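Local structure of De novo designed switch protein caging a hemagglutinin binder (sCageHA267_1S) (Synthetic construct, 7CBC) at residues 13-18 / 84-89; 274-279 / 306-311. The protein probably acts as a designed biosensor switch, a helical cage that holds a small hemagglutinin-binding domain against its surface. All blocks are in the same frame, centred on the assembly; numbering follows the deposited sequence.

Contact 1: residues 13-18 / 84-89; sequences TKLQRL and KILEEA
Leu15 and Ile85 are the residues whose CA atoms come nearest across two antiparallel helices, 13-18 and 84-89. The axes of the two segments lie 10.3 Å apart at closest, with 176° between their directions. Ile85 carries most of the apolar contact. Its CB points at 13-18, and both of its branches touch the CD2 methyl of Leu15. Ile85 CG2 lies 3.7 Å from Leu15 CD2, and Ile85 CD1 lies 3.8 Å from the same methyl. The two side chains slide past each other in opposite directions. CG2 and CD1 of Ile85 also reach CB of Lys14, so the root of that lysine belongs to the apolar layer. The other methyl of Leu15, CD1, meets Leu86 CD2 at 4.0 Å, and these two side chains cross at about a right angle. This is the packing of a helical hairpin: helices 3-46 and 50-93 are neighbours in the designed helical bundle. Leu15 also touches Ile108 of helix 99-142, which carries the apolar layer on to a third helix. Leu18 adds a looser methyl contact, its CD1 4.3 Å from Ile85 CD1. At the polar margin the Lys14 chain bends at chi2 (-138°) and chi3 (-93°). Its NZ makes a long salt bridge of 3.9 Å to Glu88 OE2. The same oxygen takes a closer one from Lys84 NZ at 2.8 Å, through its anti lone pair.

Contact 2: residues 274-279 / 306-311; sequences ACRIAA and ARDAVE
The Arg276 guanidinium meets the Asp308 carboxylate at its edge, with the Asp308 CG atom in the guanidinium plane. The two planes are only 25° apart, so the groups lie nearly flat with each other. Asp308 OD2 accepts from Arg276 NE at 3.0 Å. The N-H...O angle is 163°, and the oxygen uses its syn lone pair. Arg276 NH2 adds two weak bonds, each 3.4 Å long, to Asp308 OD1 and OD2. The arginine reaches across with an extended chain from CG to NE. Asp308 CG, anti to its backbone N, brings the carboxylate to meet it. Beside the salt bridge the helices pack through small residues. Ala309 CB points into helix 274-279, 3.4 Å from Cys275 O and 3.7 Å from Ala279 CB. The small side chains allow a close approach: the segment axes come within 8.6 Å and cross at -47°. Arg276 CA and Ala309 CA are just 4.6 Å apart. The contact joins the first and last helices of the small C-terminal helical domain, probably the caged hemagglutinin binder. Leu296 of helix 289-298 also packs on Ala309, and the Cys275-Cys301 disulfide is a covalent tie close by. An alanine at Arg276 would probably leave the Asp308 carboxylate without this cationic mate and open a gap beside Ala309. The joint thus pairs a buried alanine contact with a partly exposed charge pair, in which one nearly straight NE bond and two weak NH2 bonds would limit turning of the guanidinium.

Overall arrangement
From the N terminus, helix 3-46 runs out and helix 50-93 returns. Contact 1 closes this first hairpin near its open end, with 65 residues between its segments. The chain then builds the rest of the bundle through helices 99-142, 146-190, 195-239 and 245-268. Only afterwards does contact 2 close a short loop of 26 residues, within the small domain formed by helices 274-284, 289-298 and 303-315. The two loops are in series and neither encloses the other. Their centres are 18 Å apart, yet they touch through helix 3-46: Gln16 packs on Ala274, and Arg17 on Cys275. Arg17 NE also bonds to Ala299 O, helping tie the domain to the bundle.

Contact 1: residues 13-18 / 84-89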
ATOM      1  N   THR A  13      -3.563 -10.763 -12.593  1.00 28.90           N
ATOM      2  CA  THR A  13      -4.419  -9.580 -12.541  1.00 28.07           C
ATOM      3  C   THR A  13      -5.335  -9.624 -11.321  1.00 31.85           C
ATOM      4  O   THR A  13      -5.518  -8.607 -10.636  1.00 29.39           O
ATOM      5  CB  THR A  13      -5.227  -9.442 -13.838  1.00 29.97           C
ATOM      6  OG1 THR A  13      -6.029 -10.609 -14.051  1.00 29.37           O
ATOM      7  CG2 THR A  13      -4.295  -9.268 -15.050  1.00 28.02           C
ATOM      8  N   LYS A  14      -5.888 -10.795 -11.005  1.00 26.03           N
ATOM      9  CA  LYS A  14      -6.709 -10.911  -9.801  1.00 32.85           C
ATOM     10  C   LYS A  14      -5.906 -10.599  -8.543  1.00 29.10           C
ATOM     11  O   LYS A  14      -6.416  -9.964  -7.610  1.00 28.53           O
ATOM     12  CB  LYS A  14      -7.319 -12.308  -9.716  1.00 32.54           C
ATOM     13  CG  LYS A  14      -8.500 -12.487 -10.653  1.00 36.07           C
ATOM     14  CD  LYS A  14      -9.638 -13.236  -9.993  1.00 41.28           C
ATOM     15  CE  LYS A  14      -9.548 -14.722 -10.268  1.00 43.17           C
ATOM     16  NZ  LYS A  14     -10.896 -15.371 -10.141  1.00 52.81           N
ATOM     17  N   LEU A  15      -4.655 -11.058  -8.489  1.00 28.95           N
ATOM     18  CA  LEU A  15      -3.806 -10.727  -7.356  1.00 27.53           C
ATOM     19  C   LEU A  15      -3.487  -9.243  -7.316  1.00 31.65           C
ATOM     20  O   LEU A  15      -3.364  -8.661  -6.224  1.00 27.55           O
ATOM     21  CB  LEU A  15      -2.526 -11.550  -7.411  1.00 25.50           C
ATOM     22  CG  LEU A  15      -2.706 -13.029  -7.053  1.00 27.80           C
ATOM     23  CD1 LEU A  15      -1.348 -13.657  -6.957  1.00 25.43           C
ATOM     24  CD2 LEU A  15      -3.471 -13.218  -5.746  1.00 27.93           C
ATOM     25  N   GLN A  16      -3.357  -8.605  -8.485  1.00 25.05           N
ATOM     26  CA  GLN A  16      -3.114  -7.169  -8.480  1.00 28.34           C
ATOM     27  C   GLN A  16      -4.332  -6.410  -7.967  1.00 28.48           C
ATOM     28  O   GLN A  16      -4.192  -5.484  -7.161  1.00 25.09           O
ATOM     29  CB  GLN A  16      -2.711  -6.681  -9.868  1.00 27.69           C
ATOM     30  CG  GLN A  16      -2.522  -5.176  -9.909  1.00 29.93           C
ATOM     31  CD  GLN A  16      -1.703  -4.699 -11.091  1.00 26.90           C
ATOM     32  OE1 GLN A  16      -2.249  -4.372 -12.145  1.00 28.25           O
ATOM     33  NE2 GLN A  16      -0.384  -4.635 -10.913  1.00 27.18           N
ATOM     34  N   ARG A  17      -5.535  -6.799  -8.397  1.00 27.22           N
ATOM     35  CA  ARG A  17      -6.742  -6.162  -7.871  1.00 29.85           C
ATOM     36  C   ARG A  17      -6.783  -6.260  -6.353  1.00 29.61           C
ATOM     37  O   ARG A  17      -7.043  -5.272  -5.651  1.00 30.04           O
ATOM     38  CB  ARG A  17      -7.986  -6.812  -8.485  1.00 32.43           C
ATOM     39  CG  ARG A  17      -9.322  -6.173  -8.071  1.00 34.82           C
ATOM     40  CD  ARG A  17      -9.295  -4.646  -8.160  1.00 35.68           C
ATOM     41  NE  ARG A  17      -9.114  -4.134  -9.518  1.00 34.13           N
ATOM     42  CZ  ARG A  17      -8.991  -2.842  -9.812  1.00 37.13           C
ATOM     43  NH1 ARG A  17      -9.044  -1.940  -8.840  1.00 34.41           N
ATOM     44  NH2 ARG A  17      -8.816  -2.452 -11.070  1.00 34.34           N
ATOM     45  N   LEU A  18      -6.521  -7.457  -5.834  1.00 25.26           N
ATOM     46  CA  LEU A  18      -6.479  -7.669  -4.398  1.00 29.89           C
ATOM     47  C   LEU A  18      -5.544  -6.676  -3.719  1.00 27.91           C
ATOM     48  O   LEU A  18      -5.894  -6.070  -2.700  1.00 26.28           O
ATOM     49  CB  LEU A  18      -6.030  -9.098  -4.123  1.00 24.33           C
ATOM     50  CG  LEU A  18      -5.912  -9.443  -2.644  1.00 31.65           C
ATOM     51  CD1 LEU A  18      -6.541 -10.808  -2.475  1.00 39.64           C
ATOM     52  CD2 LEU A  18      -4.457  -9.457  -2.177  1.00 27.78           C
ATOM     53  N   LYS A  84      -6.467 -18.486  -2.070  1.00 36.76           N
ATOM     54  CA  LYS A  84      -7.536 -19.052  -2.884  1.00 39.13           C
ATOM     55  C   LYS A  84      -7.286 -18.792  -4.365  1.00 42.35           C
ATOM     56  O   LYS A  84      -7.450 -19.691  -5.194  1.00 37.46           O
ATOM     57  CB  LYS A  84      -8.891 -18.484  -2.455  1.00 41.49           C
ATOM     58  CG  LYS A  84      -9.898 -18.304  -3.605  1.00 48.58           C
ATOM     59  CD  LYS A  84     -10.398 -19.637  -4.181  1.00 52.37           C
ATOM     60  CE  LYS A  84     -11.083 -19.459  -5.548  1.00 57.47           C
ATOM     61  NZ  LYS A  84     -10.204 -18.841  -6.607  1.00 52.64           N
ATOM     62  N   ILE A  85      -6.899 -17.564  -4.721  1.00 37.39           N
ATOM     63  CA  ILE A  85      -6.635 -17.250  -6.121  1.00 34.76           C
ATOM     64  C   ILE A  85      -5.501 -18.119  -6.649  1.00 40.96           C
ATOM     65  O   ILE A  85      -5.587 -18.692  -7.746  1.00 37.40           O
ATOM     66  CB  ILE A  85      -6.331 -15.752  -6.287  1.00 36.19           C
ATOM     67  CG1 ILE A  85      -7.592 -14.924  -6.041  1.00 35.11           C
ATOM     68  CG2 ILE A  85      -5.741 -15.458  -7.664  1.00 30.38           C
ATOM     69  CD1 ILE A  85      -7.292 -13.459  -5.790  1.00 30.48           C
ATOM     70  N   LEU A  86      -4.426 -18.250  -5.869  1.00 35.18           N
ATOM     71  CA  LEU A  86      -3.329 -19.105  -6.308  1.00 39.51           C
ATOM     72  C   LEU A  86      -3.735 -20.573  -6.343  1.00 43.55           C
ATOM     73  O   LEU A  86      -3.098 -21.367  -7.051  1.00 43.07           O
ATOM     74  CB  LEU A  86      -2.106 -18.884  -5.414  1.00 31.35           C
ATOM     75  CG  LEU A  86      -1.486 -17.497  -5.661  1.00 33.95           C
ATOM     76  CD1 LEU A  86      -0.796 -16.909  -4.422  1.00 30.03           C
ATOM     77  CD2 LEU A  86      -0.526 -17.548  -6.829  1.00 35.19           C
ATOM     78  N   GLU A  87      -4.806 -20.942  -5.631  1.00 39.21           N
ATOM     79  CA  GLU A  87      -5.233 -22.334  -5.574  1.00 44.68           C
ATOM     80  C   GLU A  87      -6.060 -22.713  -6.793  1.00 45.03           C
ATOM     81  O   GLU A  87      -5.863 -23.787  -7.375  1.00 48.05           O
ATOM     82  CB  GLU A  87      -6.020 -22.602  -4.289  1.00 38.75           C
ATOM     83  CG  GLU A  87      -5.190 -23.284  -3.234  1.00 49.00           C
ATOM     84  CD  GLU A  87      -4.434 -24.485  -3.779  1.00 53.57           C
ATOM     85  OE1 GLU A  87      -5.068 -25.349  -4.422  1.00 61.21           O
ATOM     86  OE2 GLU A  87      -3.199 -24.560  -3.577  1.00 57.54           O
ATOM     87  N   GLU A  88      -6.997 -21.851  -7.188  1.00 43.62           N
ATOM     88  CA  GLU A  88      -7.674 -22.062  -8.461  1.00 48.09           C
ATOM     89  C   GLU A  88      -6.663 -22.132  -9.594  1.00 46.92           C
ATOM     90  O   GLU A  88      -6.770 -22.976 -10.490  1.00 51.14           O
ATOM     91  CB  GLU A  88      -8.689 -20.949  -8.708  1.00 49.97           C
ATOM     92  CG  GLU A  88      -9.152 -20.845 -10.152  1.00 52.15           C
ATOM     93  CD  GLU A  88     -10.317 -19.884 -10.328  1.00 57.83           C
ATOM     94  OE1 GLU A  88     -10.877 -19.843 -11.444  1.00 58.06           O
ATOM     95  OE2 GLU A  88     -10.658 -19.181  -9.347  1.00 61.31           O
ATOM     96  N   ALA A  89      -5.663 -21.253  -9.562  1.00 46.22           N
ATOM     97  CA  ALA A  89      -4.601 -21.297 -10.558  1.00 44.28           C
ATOM     98  C   ALA A  89      -3.844 -22.614 -10.499  1.00 45.29           C
ATOM     99  O   ALA A  89      -3.616 -23.263 -11.527  1.00 46.37           O
ATOM    100  CB  ALA A  89      -3.648 -20.118 -10.356  1.00 43.82           C
TER

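Contact 2: residues 274-279 / 306-311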
ATOM      1  N   ALA A 274      -4.525   0.597 -13.563  1.00 37.04           N
ATOM      2  CA  ALA A 274      -4.323  -0.847 -13.617  1.00 35.59           C
ATOM      3  C   ALA A 274      -5.202  -1.502 -14.678  1.00 37.78           C
ATOM      4  O   ALA A 274      -4.781  -2.457 -15.340  1.00 34.48           O
ATOM      5  CB  ALA A 274      -4.602  -1.456 -12.247  1.00 34.46           C
ATOM      6  N   CYS A 275      -6.439  -1.016 -14.844  1.00 36.57           N
ATOM      7  CA  CYS A 275      -7.338  -1.636 -15.809  1.00 37.54           C
ATOM      8  C   CYS A 275      -6.865  -1.402 -17.239  1.00 35.76           C
ATOM      9  O   CYS A 275      -7.019  -2.282 -18.094  1.00 34.90           O
ATOM     10  CB  CYS A 275      -8.766  -1.125 -15.592  1.00 41.48           C
ATOM     11  SG  CYS A 275      -9.505  -1.663 -13.994  1.00 53.06           S
ATOM     12  N   ARG A 276      -6.261  -0.245 -17.515  1.00 37.42           N
ATOM     13  CA  ARG A 276      -5.684  -0.019 -18.838  1.00 37.05           C
ATOM     14  C   ARG A 276      -4.399  -0.812 -19.027  1.00 36.32           C
ATOM     15  O   ARG A 276      -4.173  -1.391 -20.098  1.00 30.49           O
ATOM     16  CB  ARG A 276      -5.419   1.471 -19.060  1.00 40.83           C
ATOM     17  CG  ARG A 276      -6.675   2.311 -19.232  1.00 43.36           C
ATOM     18  CD  ARG A 276      -6.286   3.753 -19.467  1.00 51.24           C
ATOM     19  NE  ARG A 276      -7.439   4.641 -19.586  1.00 53.50           N
ATOM     20  CZ  ARG A 276      -7.340   5.943 -19.840  1.00 51.81           C
ATOM     21  NH1 ARG A 276      -6.140   6.493 -20.010  1.00 47.00           N
ATOM     22  NH2 ARG A 276      -8.436   6.690 -19.921  1.00 47.30           N
ATOM     23  N   ILE A 277      -3.537  -0.835 -18.005  1.00 35.60           N
ATOM     24  CA  ILE A 277      -2.271  -1.555 -18.119  1.00 33.13           C
ATOM     25  C   ILE A 277      -2.526  -3.029 -18.408  1.00 33.03           C
ATOM     26  O   ILE A 277      -1.917  -3.614 -19.313  1.00 28.27           O
ATOM     27  CB  ILE A 277      -1.420  -1.365 -16.853  1.00 33.63           C
ATOM     28  CG1 ILE A 277      -0.811   0.028 -16.844  1.00 35.59           C
ATOM     29  CG2 ILE A 277      -0.297  -2.397 -16.802  1.00 32.51           C
ATOM     30  CD1 ILE A 277      -0.695   0.605 -15.491  1.00 36.15           C
ATOM     31  N   ALA A 278      -3.439  -3.647 -17.649  1.00 30.27           N
ATOM     32  CA  ALA A 278      -3.815  -5.028 -17.935  1.00 33.67           C
ATOM     33  C   ALA A 278      -4.410  -5.151 -19.328  1.00 32.77           C
ATOM     34  O   ALA A 278      -4.111  -6.104 -20.058  1.00 34.90           O
ATOM     35  CB  ALA A 278      -4.806  -5.540 -16.889  1.00 27.66           C
ATOM     36  N   ALA A 279      -5.269  -4.203 -19.707  1.00 33.52           N
ATOM     37  CA  ALA A 279      -5.833  -4.210 -21.050  1.00 32.47           C
ATOM     38  C   ALA A 279      -4.735  -4.203 -22.102  1.00 34.36           C
ATOM     39  O   ALA A 279      -4.819  -4.932 -23.095  1.00 34.24           O
ATOM     40  CB  ALA A 279      -6.767  -3.017 -21.234  1.00 33.34           C
ATOM     41  N   ALA A 306     -13.522  -1.191 -17.364  1.00 41.39           N
ATOM     42  CA  ALA A 306     -13.216  -2.124 -18.447  1.00 41.32           C
ATOM     43  C   ALA A 306     -13.574  -1.527 -19.802  1.00 44.23           C
ATOM     44  O   ALA A 306     -12.742  -1.496 -20.713  1.00 48.44           O
ATOM     45  CB  ALA A 306     -13.945  -3.451 -18.230  1.00 37.00           C
ATOM     46  N   ARG A 307     -14.813  -1.045 -19.953  1.00 49.61           N
ATOM     47  CA  ARG A 307     -15.202  -0.357 -21.183  1.00 49.92           C
ATOM     48  C   ARG A 307     -14.223   0.762 -21.513  1.00 46.83           C
ATOM     49  O   ARG A 307     -13.820   0.928 -22.668  1.00 45.65           O
ATOM     50  CB  ARG A 307     -16.639   0.170 -21.055  1.00 56.29           C
ATOM     51  CG  ARG A 307     -17.004   1.358 -21.949  1.00 58.19           C
ATOM     52  CD  ARG A 307     -16.881   2.683 -21.181  1.00 58.44           C
ATOM     53  NE  ARG A 307     -16.686   3.831 -22.069  1.00 60.61           N
ATOM     54  CZ  ARG A 307     -16.176   4.996 -21.679  1.00 55.01           C
ATOM     55  NH1 ARG A 307     -15.795   5.167 -20.420  1.00 61.95           N
ATOM     56  NH2 ARG A 307     -16.030   5.986 -22.553  1.00 57.74           N
ATOM     57  N   ASP A 308     -13.798   1.519 -20.502  1.00 49.65           N
ATOM     58  CA  ASP A 308     -12.836   2.591 -20.742  1.00 47.98           C
ATOM     59  C   ASP A 308     -11.492   2.051 -21.207  1.00 41.75           C
ATOM     60  O   ASP A 308     -10.812   2.684 -22.018  1.00 40.94           O
ATOM     61  CB  ASP A 308     -12.626   3.425 -19.482  1.00 47.04           C
ATOM     62  CG  ASP A 308     -11.442   4.365 -19.618  1.00 48.26           C
ATOM     63  OD1 ASP A 308     -11.601   5.423 -20.258  1.00 51.76           O
ATOM     64  OD2 ASP A 308     -10.339   4.019 -19.139  1.00 50.88           O
ATOM     65  N   ALA A 309     -11.072   0.900 -20.673  1.00 44.07           N
ATOM     66  CA  ALA A 309      -9.757   0.367 -21.020  1.00 43.08           C
ATOM     67  C   ALA A 309      -9.730  -0.168 -22.451  1.00 39.48           C
ATOM     68  O   ALA A 309      -8.736   0.015 -23.163  1.00 37.61           O
ATOM     69  CB  ALA A 309      -9.350  -0.720 -20.023  1.00 36.04           C
ATOM     70  N   VAL A 310     -10.812  -0.816 -22.896  1.00 41.86           N
ATOM     71  CA  VAL A 310     -10.850  -1.319 -24.269  1.00 45.09           C
ATOM     72  C   VAL A 310     -11.062  -0.174 -25.255  1.00 46.49           C
ATOM     73  O   VAL A 310     -10.389  -0.101 -26.290  1.00 45.63           O
ATOM     74  CB  VAL A 310     -11.917  -2.421 -24.423  1.00 44.10           C
ATOM     75  CG1 VAL A 310     -11.512  -3.642 -23.632  1.00 43.55           C
ATOM     76  CG2 VAL A 310     -13.282  -1.939 -23.970  1.00 48.63           C
ATOM     77  N   GLU A 311     -11.988   0.745 -24.948  1.00 47.06           N
ATOM     78  CA  GLU A 311     -12.106   1.970 -25.734  1.00 46.55           C
ATOM     79  C   GLU A 311     -10.779   2.717 -25.788  1.00 49.60           C
ATOM     80  O   GLU A 311     -10.456   3.328 -26.814  1.00 49.57           O
ATOM     81  CB  GLU A 311     -13.209   2.869 -25.160  1.00 46.72           C
ATOM     82  CG  GLU A 311     -14.623   2.454 -25.568  1.00 48.91           C
ATOM     83  CD  GLU A 311     -15.712   3.343 -24.977  1.00 58.05           C
ATOM     84  OE1 GLU A 311     -16.903   2.955 -25.027  1.00 56.81           O
ATOM     85  OE2 GLU A 311     -15.383   4.436 -24.457  1.00 58.19           O
TER